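Local coordinates for putative N-acetylmuramoyl-L-alanine amidase (Enterococcus phage phiM1EF22, PDB 7D55), which probably binds the enterococcal cell wall as the tetrameric cell-binding domain of a phage lysin, a putative N-acetylmuramoyl-L-alanine amidase, at residues 1-5 with 27-31. Numbering follows the deposited sequence.
Sequences MYCLY and FCNGV
Chi1 of 169° in F27 swings the ring away from its own backbone N, while chi1 of -62° in Y2 sets CG opposite the carbonyl carbon, and both side chains extend alongside each other in the same direction. F27 CZ meets the edge of the Y2 ring, 3.9 Å from CD1. Further along that ring, Y2 CE1 lies 3.8 Å from CB of N29, whose amide plane stands almost perpendicular to the phenol. L4 and F27 share one face of the sheet, L4 CD2 lying 4.0 Å from F27 CB, and helix 39-53 packs over them. On the other face C3 SG packs 3.9 Å from C28 CB, with Y5 CE1 beside the same carbon and L75 of helix 71-78 over both cysteines. Between the faces, C3 and C28 form an antiparallel hydrogen-bonded pair: C28 N donates almost straight to C3 O (2.9 Å), C3 N less straight to C28 O (3.1 Å). Beyond it, G30 N donates a hydrogen bond to C28 SG (3.4 Å), and N29 OD1 accepts from V31 N and N32 N. N29 ND2 hydrogen-bonds to G30 O of a neighbouring subunit: an Asx turn at the end of strand 22-28, at the tetramer interface.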
# COMPACT_ATOMS: atom_id res chain seq x y z
N MET A 1 7.16 -4.87 -1.17
CA MET A 1 7.09 -6.04 -0.29
C MET A 1 5.85 -6.87 -0.55
O MET A 1 4.77 -6.59 -0.02
CB MET A 1 7.14 -5.64 1.18
CG MET A 1 8.54 -5.33 1.64
SD MET A 1 8.66 -5.15 3.42
CE MET A 1 8.23 -6.78 4.00
N TYR A 2 6.01 -7.88 -1.38
CA TYR A 2 4.95 -8.81 -1.74
C TYR A 2 5.48 -10.22 -1.58
O TYR A 2 6.68 -10.48 -1.75
CB TYR A 2 4.55 -8.62 -3.19
CG TYR A 2 4.01 -7.25 -3.48
CD1 TYR A 2 2.65 -6.98 -3.37
CD2 TYR A 2 4.86 -6.21 -3.85
CE1 TYR A 2 2.15 -5.72 -3.62
CE2 TYR A 2 4.37 -4.94 -4.11
CZ TYR A 2 3.01 -4.71 -3.99
OH TYR A 2 2.50 -3.45 -4.24
N CYS A 3 4.58 -11.15 -1.26
CA CYS A 3 4.95 -12.55 -1.33
C CYS A 3 3.69 -13.39 -1.35
O CYS A 3 2.60 -12.92 -1.00
CB CYS A 3 5.88 -12.97 -0.18
SG CYS A 3 5.17 -12.89 1.47
N LEU A 4 3.84 -14.63 -1.81
CA LEU A 4 2.87 -15.69 -1.60
C LEU A 4 3.47 -16.70 -0.64
O LEU A 4 4.69 -16.90 -0.61
CB LEU A 4 2.55 -16.40 -2.92
CG LEU A 4 1.81 -15.55 -3.95
CD1 LEU A 4 1.94 -16.14 -5.36
CD2 LEU A 4 0.35 -15.41 -3.55
N TYR A 5 2.61 -17.33 0.16
CA TYR A 5 3.08 -18.35 1.09
C TYR A 5 1.91 -19.27 1.39
O TYR A 5 0.77 -19.00 1.03
CB TYR A 5 3.65 -17.74 2.38
CG TYR A 5 2.65 -16.98 3.22
CD1 TYR A 5 2.34 -15.65 2.94
CD2 TYR A 5 2.01 -17.59 4.31
CE1 TYR A 5 1.43 -14.95 3.72
CE2 TYR A 5 1.10 -16.89 5.10
CZ TYR A 5 0.81 -15.57 4.79
OH TYR A 5 -0.10 -14.88 5.56
N PHE A 27 -1.60 -14.25 0.27
CA PHE A 27 -0.95 -13.18 -0.47
C PHE A 27 -0.71 -12.03 0.50
O PHE A 27 -1.64 -11.55 1.15
CB PHE A 27 -1.85 -12.71 -1.62
CG PHE A 27 -1.39 -11.45 -2.28
CD1 PHE A 27 -0.11 -11.37 -2.83
CD2 PHE A 27 -2.24 -10.36 -2.40
CE1 PHE A 27 0.31 -10.21 -3.45
CE2 PHE A 27 -1.83 -9.20 -3.03
CZ PHE A 27 -0.55 -9.13 -3.57
N CYS A 28 0.54 -11.59 0.60
CA CYS A 28 0.90 -10.44 1.41
C CYS A 28 1.32 -9.31 0.49
O CYS A 28 2.10 -9.52 -0.44
CB CYS A 28 2.06 -10.79 2.34
SG CYS A 28 2.59 -9.38 3.31
N ASN A 29 0.79 -8.11 0.74
CA ASN A 29 1.13 -6.93 -0.06
C ASN A 29 1.87 -5.87 0.75
O ASN A 29 1.92 -4.70 0.34
CB ASN A 29 -0.13 -6.34 -0.70
CG ASN A 29 -1.18 -5.98 0.34
OD1 ASN A 29 -0.89 -5.92 1.53
ND2 ASN A 29 -2.41 -5.76 -0.11
N GLY A 30 2.44 -6.24 1.90
CA GLY A 30 3.08 -5.27 2.76
C GLY A 30 2.13 -4.53 3.68
O GLY A 30 2.59 -3.86 4.62
N VAL A 31 0.82 -4.62 3.42
CA VAL A 31 -0.21 -4.01 4.24
C VAL A 31 -1.03 -5.06 4.99
O VAL A 31 -1.26 -4.94 6.19
CB VAL A 31 -1.12 -3.09 3.40
CG1 VAL A 31 -2.20 -2.47 4.26
CG2 VAL A 31 -0.31 -2.01 2.68